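Local coordinates for sugar isomerase (Sinorhizobium meliloti, PDB 3QC0), which probably acts as a zinc-dependent sugar isomerase built on a xylose isomerase-like TIM barrel, at residues Ile141-Pro146 with Gly159-Ile164; Asn189-Ala194 with Lys230-Arg235; Lys198-His203 with Arg234-Ala239. One frame throughout, in Å; residues are numbered along the deposited sequence. Where two conformers were deposited one is given.

Contact 1: residues Ile141-Pro146 with Gly159-Ile164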
loop_
_atom_site.group_PDB
_atom_site.type_symbol
_atom_site.label_atom_id
_atom_site.label_comp_id
_atom_site.label_asym_id
_atom_site.label_seq_id
_atom_site.Cartn_x
_atom_site.Cartn_y
_atom_site.Cartn_z
ATOM N N ILE A 141 -14.768 0.826 -11.152
ATOM C CA ILE A 141 -13.771 1.459 -10.282
ATOM C C ILE A 141 -12.763 0.395 -9.894
ATOM O O ILE A 141 -13.124 -0.645 -9.306
ATOM C CB ILE A 141 -14.423 2.035 -9.009
ATOM C CG1 ILE A 141 -15.526 3.054 -9.319
ATOM C CG2 ILE A 141 -13.337 2.637 -8.067
ATOM C CD1 ILE A 141 -16.313 3.528 -8.081
ATOM N N GLU A 142 -11.506 0.671 -10.198
ATOM C CA GLU A 142 -10.409 -0.250 -9.846
ATOM C C GLU A 142 -9.694 0.331 -8.621
ATOM O O GLU A 142 -8.965 1.300 -8.739
ATOM C CB GLU A 142 -9.434 -0.421 -11.007
ATOM C CG GLU A 142 -8.481 -1.592 -10.784
ATOM C CD GLU A 142 -7.408 -1.717 -11.832
ATOM O OE1 GLU A 142 -7.111 -0.707 -12.474
ATOM O OE2 GLU A 142 -6.886 -2.835 -11.977
ATOM N N PRO A 143 -9.968 -0.212 -7.423
ATOM C CA PRO A 143 -9.080 0.241 -6.316
ATOM C C PRO A 143 -7.643 -0.128 -6.671
ATOM O O PRO A 143 -7.393 -1.241 -7.156
ATOM C CB PRO A 143 -9.606 -0.525 -5.095
ATOM C CG PRO A 143 -10.328 -1.714 -5.664
ATOM C CD PRO A 143 -10.916 -1.238 -6.989
ATOM N N LEU A 144 -6.728 0.798 -6.416
ATOM C CA LEU A 144 -5.328 0.644 -6.757
ATOM C C LEU A 144 -4.528 0.488 -5.471
ATOM O O LEU A 144 -4.909 0.971 -4.407
ATOM C CB LEU A 144 -4.776 1.821 -7.561
ATOM C CG LEU A 144 -4.464 1.505 -9.037
ATOM C CD1 LEU A 144 -5.728 1.166 -9.859
ATOM C CD2 LEU A 144 -3.625 2.637 -9.628
ATOM N N HIS A 145 -3.394 -0.201 -5.604
ATOM C CA HIS A 145 -2.534 -0.416 -4.478
ATOM C C HIS A 145 -2.291 0.922 -3.783
ATOM O O HIS A 145 -2.032 1.923 -4.439
ATOM C CB HIS A 145 -1.193 -0.982 -4.910
ATOM C CG HIS A 145 -0.451 -1.619 -3.798
ATOM N ND1 HIS A 145 0.221 -0.882 -2.837
ATOM C CD2 HIS A 145 -0.264 -2.929 -3.495
ATOM C CE1 HIS A 145 0.806 -1.736 -1.991
ATOM N NE2 HIS A 145 0.480 -2.975 -2.333
ATOM N N PRO A 146 -2.281 0.904 -2.446
ATOM C CA PRO A 146 -2.009 2.131 -1.714
ATOM C C PRO A 146 -0.738 2.887 -2.099
ATOM O O PRO A 146 -0.685 4.095 -1.911
ATOM C CB PRO A 146 -1.959 1.658 -0.245
ATOM C CG PRO A 146 -3.026 0.573 -0.226
ATOM C CD PRO A 146 -2.900 -0.124 -1.591
ATOM N N GLY A 159 -13.157 -1.792 -0.067
ATOM C CA GLY A 159 -14.209 -1.234 0.744
ATOM C C GLY A 159 -14.577 0.196 0.365
ATOM O O GLY A 159 -15.732 0.547 0.275
ATOM N N GLN A 160 -13.565 1.019 0.120
ATOM C CA GLN A 160 -13.776 2.375 -0.288
ATOM C C GLN A 160 -14.429 2.395 -1.671
ATOM O O GLN A 160 -15.332 3.189 -1.916
ATOM C CB GLN A 160 -12.442 3.114 -0.285
ATOM C CG GLN A 160 -12.518 4.534 -0.813
ATOM C CD GLN A 160 -11.152 5.094 -1.188
ATOM O OE1 GLN A 160 -10.188 4.335 -1.301
ATOM N NE2 GLN A 160 -11.090 6.406 -1.441
ATOM N N ALA A 161 -13.920 1.580 -2.602
ATOM C CA ALA A 161 -14.522 1.515 -3.944
ATOM C C ALA A 161 -15.999 1.170 -3.860
ATOM O O ALA A 161 -16.851 1.746 -4.563
ATOM C CB ALA A 161 -13.764 0.528 -4.840
ATOM N N LEU A 162 -16.299 0.180 -3.034
ATOM C CA LEU A 162 -17.703 -0.221 -2.849
ATOM C C LEU A 162 -18.548 0.868 -2.183
ATOM O O LEU A 162 -19.718 1.044 -2.525
ATOM C CB LEU A 162 -17.775 -1.550 -2.093
ATOM C CG LEU A 162 -17.179 -2.759 -2.840
ATOM C CD1 LEU A 162 -17.048 -3.986 -1.916
ATOM C CD2 LEU A 162 -18.047 -3.110 -4.096
ATOM N N ASP A 163 -17.984 1.605 -1.236
ATOM C CA ASP A 163 -18.664 2.765 -0.653
ATOM C C ASP A 163 -19.066 3.763 -1.738
ATOM O O ASP A 163 -20.184 4.302 -1.733
ATOM C CB ASP A 163 -17.791 3.489 0.367
ATOM C CG ASP A 163 -17.635 2.730 1.680
ATOM O OD1 ASP A 163 -18.319 1.709 1.955
ATOM O OD2 ASP A 163 -16.747 3.186 2.462
ATOM N N ILE A 164 -18.179 3.988 -2.702
ATOM C CA ILE A 164 -18.495 4.900 -3.773
ATOM C C ILE A 164 -19.603 4.314 -4.650
ATOM O O ILE A 164 -20.487 5.050 -5.053
ATOM C CB ILE A 164 -17.236 5.231 -4.623
ATOM C CG1 ILE A 164 -16.159 5.915 -3.753
ATOM C CG2 ILE A 164 -17.605 6.040 -5.898
ATOM C CD1 ILE A 164 -14.774 6.025 -4.406
#
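The contact belongs to a beta-alpha-beta unit of the TIM barrel: Ile141, which ends barrel strand 139-141, and Pro143 just beyond it pack against Ala161 and Ile164 of helix 158-168, which leads the chain on to the neighbouring parallel strand 172-177. From Ile141 to Pro143 the side chains alternate. Ile141 and Pro143 point toward the helix, whereas the side chain of Glu142 sets off away from it, and its OE2 binds the zinc ion together with Asp177, His204 and Glu248. The apolar neighbours of this metal ligand are therefore fixed against the helix layer on the outer side.

No hydrogen bond joins the two segments; the contact is made by methyl and methylene groups in a buried setting to which Val155, Ile125 and Val174 also contribute. The two branches of Ile141 divide the work. With CG2 anti to the backbone N and CG1 beside it (chi1 -57°), the short branch meets Ala161, CG2 lying 3.9 Å from its CB, while the extended branch runs on to Ile164, CD1 coming 3.6 Å from its CG2. The two isoleucine side chains cross obliquely. The backbones come nearest at Pro143 and Ala161, whose CA atoms are 6.1 Å apart, an approach that the small alanine side chain permits. There the proline ring presents its CD to Ala161 CB at 4.0 Å.

Contact 2: residues Asn189-Ala194 with Lys230-Arg235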
loop_
_atom_site.group_PDB
_atom_site.type_symbol
_atom_site.label_atom_id
_atom_site.label_comp_id
_atom_site.label_asym_id
_atom_site.label_seq_id
_atom_site.Cartn_x
_atom_site.Cartn_y
_atom_site.Cartn_z
ATOM N N ASN A 189 -14.249 -10.191 3.455
ATOM C CA ASN A 189 -15.552 -9.571 3.705
ATOM C C ASN A 189 -15.911 -8.623 2.565
ATOM O O ASN A 189 -17.069 -8.547 2.169
ATOM C CB ASN A 189 -15.560 -8.761 4.995
ATOM C CG ASN A 189 -15.707 -9.624 6.254
ATOM O OD1 ASN A 189 -16.292 -10.733 6.221
ATOM N ND2 ASN A 189 -15.198 -9.101 7.379
ATOM N N GLN A 190 -14.942 -7.906 2.011
ATOM C CA GLN A 190 -15.263 -6.944 0.956
ATOM C C GLN A 190 -15.573 -7.624 -0.367
ATOM O O GLN A 190 -16.470 -7.152 -1.095
ATOM C CB GLN A 190 -14.143 -5.901 0.812
ATOM C CG GLN A 190 -13.971 -5.054 2.096
ATOM C CD GLN A 190 -15.195 -4.261 2.468
ATOM O OE1 GLN A 190 -15.967 -3.796 1.607
ATOM N NE2 GLN A 190 -15.412 -4.102 3.770
ATOM N N ILE A 191 -14.944 -8.771 -0.664
ATOM C CA ILE A 191 -15.342 -9.556 -1.847
ATOM C C ILE A 191 -16.782 -10.040 -1.685
ATOM O O ILE A 191 -17.588 -9.949 -2.628
ATOM C CB ILE A 191 -14.408 -10.720 -2.108
ATOM C CG1 ILE A 191 -13.033 -10.216 -2.569
ATOM C CG2 ILE A 191 -14.944 -11.665 -3.207
ATOM C CD1 ILE A 191 -11.954 -11.323 -2.688
ATOM N N ALA A 192 -17.112 -10.570 -0.515
ATOM C CA ALA A 192 -18.482 -11.039 -0.236
ATOM C C ALA A 192 -19.466 -9.898 -0.364
ATOM O O ALA A 192 -20.534 -10.056 -0.964
ATOM C CB ALA A 192 -18.552 -11.683 1.142
ATOM N N ARG A 193 -19.110 -8.728 0.161
ATOM C CA ARG A 193 -19.913 -7.508 0.051
ATOM C C ARG A 193 -20.141 -7.100 -1.407
ATOM O O ARG A 193 -21.293 -6.809 -1.801
ATOM C CB ARG A 193 -19.262 -6.354 0.807
ATOM C CG ARG A 193 -20.033 -5.054 0.779
ATOM C CD ARG A 193 -19.252 -3.986 1.484
ATOM N NE ARG A 193 -19.792 -2.681 1.265
ATOM C CZ ARG A 193 -19.121 -1.540 1.228
ATOM N NH1 ARG A 193 -17.809 -1.518 1.459
ATOM N NH2 ARG A 193 -19.780 -0.414 1.021
ATOM N N ALA A 194 -19.080 -7.125 -2.213
ATOM C CA ALA A 194 -19.154 -6.808 -3.638
ATOM C C ALA A 194 -20.164 -7.725 -4.331
ATOM O O ALA A 194 -20.920 -7.283 -5.217
ATOM C CB ALA A 194 -17.788 -6.945 -4.307
ATOM N N LYS A 230 -5.678 -18.779 -5.991
ATOM C CA LYS A 230 -6.737 -19.780 -5.906
ATOM C C LYS A 230 -7.804 -19.346 -4.908
ATOM O O LYS A 230 -8.992 -19.387 -5.193
ATOM C CB LYS A 230 -6.122 -21.137 -5.523
ATOM C CG LYS A 230 -7.036 -22.327 -5.283
ATOM C CD LYS A 230 -6.241 -23.483 -4.510
ATOM C CE LYS A 230 -6.683 -24.925 -4.830
ATOM N NZ LYS A 230 -5.651 -26.006 -4.460
ATOM N N GLY A 231 -7.368 -18.919 -3.721
ATOM C CA GLY A 231 -8.290 -18.484 -2.683
ATOM C C GLY A 231 -9.122 -17.255 -3.042
ATOM O O GLY A 231 -10.322 -17.193 -2.794
ATOM N N ILE A 232 -8.479 -16.259 -3.628
ATOM C CA ILE A 232 -9.176 -15.065 -4.050
ATOM C C ILE A 232 -10.239 -15.457 -5.112
ATOM O O ILE A 232 -11.388 -15.015 -5.038
ATOM C CB ILE A 232 -8.206 -13.989 -4.586
ATOM C CG1 ILE A 232 -7.335 -13.418 -3.430
ATOM C CG2 ILE A 232 -8.960 -12.870 -5.325
ATOM C CD1 ILE A 232 -6.242 -12.453 -3.890
ATOM N N ARG A 233 -9.842 -16.273 -6.091
ATOM C CA ARG A 233 -10.770 -16.648 -7.176
ATOM C C ARG A 233 -11.935 -17.425 -6.609
ATOM O O ARG A 233 -13.059 -17.212 -7.060
ATOM C CB ARG A 233 -10.092 -17.433 -8.266
ATOM C CG ARG A 233 -11.055 -17.871 -9.393
ATOM C CD ARG A 233 -11.590 -16.701 -10.204
ATOM N NE ARG A 233 -12.622 -17.147 -11.159
ATOM C CZ ARG A 233 -13.205 -16.352 -12.048
ATOM N NH1 ARG A 233 -12.873 -15.067 -12.146
ATOM N NH2 ARG A 233 -14.151 -16.846 -12.851
ATOM N N ARG A 234 -11.685 -18.326 -5.660
ATOM C CA ARG A 234 -12.786 -19.079 -5.046
ATOM C C ARG A 234 -13.766 -18.137 -4.361
ATOM O O ARG A 234 -14.992 -18.307 -4.430
ATOM C CB ARG A 234 -12.289 -20.137 -4.039
ATOM C CG ARG A 234 -11.592 -21.340 -4.661
ATOM C CD ARG A 234 -11.398 -22.483 -3.616
ATOM N NE ARG A 234 -11.142 -21.940 -2.263
ATOM C CZ ARG A 234 -9.940 -21.777 -1.679
ATOM N NH1 ARG A 234 -8.807 -22.149 -2.277
ATOM N NH2 ARG A 234 -9.874 -21.249 -0.462
ATOM N N ARG A 235 -13.248 -17.126 -3.688
ATOM C CA ARG A 235 -14.109 -16.146 -3.061
ATOM C C ARG A 235 -14.873 -15.288 -4.075
ATOM O O ARG A 235 -16.038 -14.971 -3.863
ATOM C CB ARG A 235 -13.286 -15.246 -2.125
ATOM C CG ARG A 235 -12.790 -15.999 -0.881
ATOM C CD ARG A 235 -12.002 -15.082 -0.022
ATOM N NE ARG A 235 -11.498 -15.759 1.177
ATOM C CZ ARG A 235 -12.235 -16.118 2.218
ATOM N NH1 ARG A 235 -13.563 -15.899 2.246
ATOM N NH2 ARG A 235 -11.625 -16.720 3.257
#
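Ile191 and Arg235 mark the closest approach of two successive outer helices of the barrel, 187-196 and 229-238, with their CA atoms 6.8 Å apart. Each segment keeps regular i to i+4 backbone bonding, and no hydrogen bond passes between them. Ile191 carries the contact from its helix. Its CG2, anti to the backbone N (chi1 -69°), touches the main chain of Arg235, lying 3.5 Å from the carbonyl O, and also meets the CB of Arg235 at 4.1 Å. Its other branch reaches toward Ile232, with Ile191 CD1 4.3 Å from Ile232 CG2. Arg235 contributes the root of its side chain: the aliphatic part crosses Ile191 at about a right angle, then carries the guanidinium away from the interface.

Elsewhere on helix 187-196, Arg193 NH1 donates to Gln190 OE1 over 2.9 Å with an N-H...O angle of 161°; the oxygen lies close to the guanidinium plane. NH2 of Arg193 forms salt bridges with Asp163 and Glu166. Helix 187-196 thus sits between two neighbours, packing through Ile191 on helix 229-238 and through Gln190, Arg193 and Ala194 on Leu162 of helix 158-168.

Contact 3: residues Lys198-His203 with Arg234-Ala239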
loop_
_atom_site.group_PDB
_atom_site.type_symbol
_atom_site.label_atom_id
_atom_site.label_comp_id
_atom_site.label_asym_id
_atom_site.label_seq_id
_atom_site.Cartn_x
_atom_site.Cartn_y
_atom_site.Cartn_z
ATOM N N LYS A 198 -23.834 -7.088 -6.257
ATOM C CA LYS A 198 -23.757 -7.416 -7.701
ATOM C C LYS A 198 -22.809 -6.451 -8.428
ATOM O O LYS A 198 -23.060 -6.041 -9.561
ATOM C CB LYS A 198 -25.183 -7.495 -8.335
ATOM C CG LYS A 198 -25.975 -8.597 -7.679
ATOM C CD LYS A 198 -27.078 -9.170 -8.609
ATOM C CE LYS A 198 -28.194 -8.223 -8.816
ATOM N NZ LYS A 198 -29.419 -8.964 -9.448
ATOM N N ALA A 199 -21.712 -6.091 -7.744
ATOM C CA ALA A 199 -20.836 -5.020 -8.220
ATOM C C ALA A 199 -19.577 -5.519 -8.925
ATOM O O ALA A 199 -18.841 -4.693 -9.412
ATOM C CB ALA A 199 -20.426 -4.089 -7.014
ATOM N N ILE A 200 -19.292 -6.829 -8.932
ATOM C CA ILE A 200 -18.004 -7.320 -9.480
ATOM C C ILE A 200 -18.094 -7.330 -11.000
ATOM O O ILE A 200 -18.947 -8.006 -11.592
ATOM C CB ILE A 200 -17.546 -8.692 -8.928
ATOM C CG1 ILE A 200 -17.542 -8.686 -7.380
ATOM C CG2 ILE A 200 -16.158 -9.077 -9.570
ATOM C CD1 ILE A 200 -17.268 -10.080 -6.779
ATOM N N LEU A 201 -17.253 -6.536 -11.638
ATOM C CA LEU A 201 -17.227 -6.438 -13.100
ATOM C C LEU A 201 -16.006 -7.049 -13.762
ATOM O O LEU A 201 -16.045 -7.344 -14.949
ATOM C CB LEU A 201 -17.320 -4.975 -13.527
ATOM C CG LEU A 201 -18.628 -4.253 -13.245
ATOM C CD1 LEU A 201 -18.605 -2.733 -13.439
ATOM C CD2 LEU A 201 -19.735 -4.848 -14.174
ATOM N N ALA A 202 -14.904 -7.202 -13.028
ATOM C CA ALA A 202 -13.691 -7.732 -13.613
ATOM C C ALA A 202 -12.818 -8.280 -12.516
ATOM O O ALA A 202 -12.926 -7.840 -11.356
ATOM C CB ALA A 202 -12.931 -6.652 -14.416
ATOM N N HIS A 203 -11.943 -9.191 -12.918
ATOM C CA HIS A 203 -10.968 -9.848 -12.036
ATOM C C HIS A 203 -9.657 -9.905 -12.771
ATOM O O HIS A 203 -9.563 -10.572 -13.825
ATOM C CB HIS A 203 -11.471 -11.250 -11.687
ATOM C CG HIS A 203 -10.536 -12.054 -10.845
ATOM N ND1 HIS A 203 -10.650 -13.418 -10.713
ATOM C CD2 HIS A 203 -9.479 -11.685 -10.063
ATOM C CE1 HIS A 203 -9.721 -13.855 -9.879
ATOM N NE2 HIS A 203 -8.967 -12.836 -9.510
ATOM N N ARG A 234 -11.685 -18.326 -5.660
ATOM C CA ARG A 234 -12.786 -19.079 -5.046
ATOM C C ARG A 234 -13.766 -18.137 -4.361
ATOM O O ARG A 234 -14.992 -18.307 -4.430
ATOM C CB ARG A 234 -12.289 -20.137 -4.039
ATOM C CG ARG A 234 -11.592 -21.340 -4.661
ATOM C CD ARG A 234 -11.398 -22.483 -3.616
ATOM N NE ARG A 234 -11.142 -21.940 -2.263
ATOM C CZ ARG A 234 -9.940 -21.777 -1.679
ATOM N NH1 ARG A 234 -8.807 -22.149 -2.277
ATOM N NH2 ARG A 234 -9.874 -21.249 -0.462
ATOM N N ARG A 235 -13.248 -17.126 -3.688
ATOM C CA ARG A 235 -14.109 -16.146 -3.061
ATOM C C ARG A 235 -14.873 -15.288 -4.075
ATOM O O ARG A 235 -16.038 -14.971 -3.863
ATOM C CB ARG A 235 -13.286 -15.246 -2.125
ATOM C CG ARG A 235 -12.790 -15.999 -0.881
ATOM C CD ARG A 235 -12.002 -15.082 -0.022
ATOM N NE ARG A 235 -11.498 -15.759 1.177
ATOM C CZ ARG A 235 -12.235 -16.118 2.218
ATOM N NH1 ARG A 235 -13.563 -15.899 2.246
ATOM N NH2 ARG A 235 -11.625 -16.720 3.257
ATOM N N ILE A 236 -14.227 -14.914 -5.177
ATOM C CA ILE A 236 -14.908 -14.155 -6.235
ATOM C C ILE A 236 -16.062 -14.972 -6.888
ATOM O O ILE A 236 -17.187 -14.452 -7.077
ATOM C CB ILE A 236 -13.876 -13.619 -7.262
ATOM C CG1 ILE A 236 -13.055 -12.461 -6.638
ATOM C CG2 ILE A 236 -14.573 -13.146 -8.519
ATOM C CD1 ILE A 236 -11.868 -12.006 -7.521
ATOM N N GLU A 237 -15.789 -16.237 -7.142
ATOM C CA GLU A 237 -16.803 -17.169 -7.688
ATOM C C GLU A 237 -17.937 -17.365 -6.683
ATOM O O GLU A 237 -19.111 -17.356 -7.073
ATOM C CB GLU A 237 -16.147 -18.482 -8.066
ATOM C CG GLU A 237 -15.298 -18.373 -9.346
ATOM C CD GLU A 237 -14.556 -19.629 -9.689
ATOM O OE1 GLU A 237 -14.679 -20.624 -8.943
ATOM O OE2 GLU A 237 -13.800 -19.643 -10.680
ATOM N N ALA A 238 -17.604 -17.529 -5.395
ATOM C CA ALA A 238 -18.650 -17.660 -4.343
ATOM C C ALA A 238 -19.513 -16.422 -4.212
ATOM O O ALA A 238 -20.716 -16.527 -3.922
ATOM C CB ALA A 238 -18.045 -18.048 -2.996
ATOM N N ALA A 239 -18.939 -15.266 -4.550
ATOM C CA ALA A 239 -19.613 -13.995 -4.557
ATOM C C ALA A 239 -20.471 -13.782 -5.800
ATOM O O ALA A 239 -21.173 -12.775 -5.887
ATOM C CB ALA A 239 -18.569 -12.840 -4.444
#
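Ile236 places its CD1 methyl squarely over one face of the His203 imidazole, 3.4 Å from the ring centroid and only 5° off the ring normal, a CH-pi contact so well centred that every ring atom is about equally near. Beside it a second apolar group forms: Ile200 CD1 lies 3.8 Å from Ala239 CB and, more loosely, 4.4 Å from Ile236 CG2. These pairs join strand 200-205 to helix 229-238 within the beta-alpha-beta unit that continues into strand 245-247. Ile200 and His203 both point toward the helix, and His203, with CG anti to its main-chain nitrogen (chi1 177°), stretches out far enough to lay its ring across the end of Ile236.

Further out, Phe241 touches both Ile200 and Ile236, and Ile191 of helix 187-196 packs on Ile236 and Ala239. Arg233, one turn before Glu237 on the same helix, hydrogen-bonds His203 ND1 through NH1, which is likely to restrain the rotation of the imidazole; the NE of Arg233 is in turn held in a salt bridge by Glu237 OE2. Putting an alanine at His203 would probably leave the Ile236 methyl without its aromatic face and Arg233 NH1 without one of its partners. The next residue along the strand, His204, binds the zinc ion.

Because an arginine N-H is directed at ND1, that nitrogen would act as acceptor, and a proton there is likely to be disfavoured; one ring thus serves an apolar contact through its face and a polar one through its rim.

How the contacts relate
Contacts 1 and 3 join the helix layer to barrel strands or the loop that follows, whereas contact 2 lies within the helix layer, and they differ in depth. Contact 1 is fully buried and close to the zinc site, contact 2 is helix against helix with an exposed arginine at its margin, and contact 3 is a partly buried strand-helix pair. Contacts 2 and 3 share Arg234 and Arg235 and both use helix 229-238; their centres are only about 6 Å apart, and Ala194 packs on Ile200 between them. Leu162 CD2 packs on Ala199 CB between contacts 1 and 3. Aliphatic packing carries contacts 1 and 2, whereas contact 3 adds an aromatic ring with a polar partner.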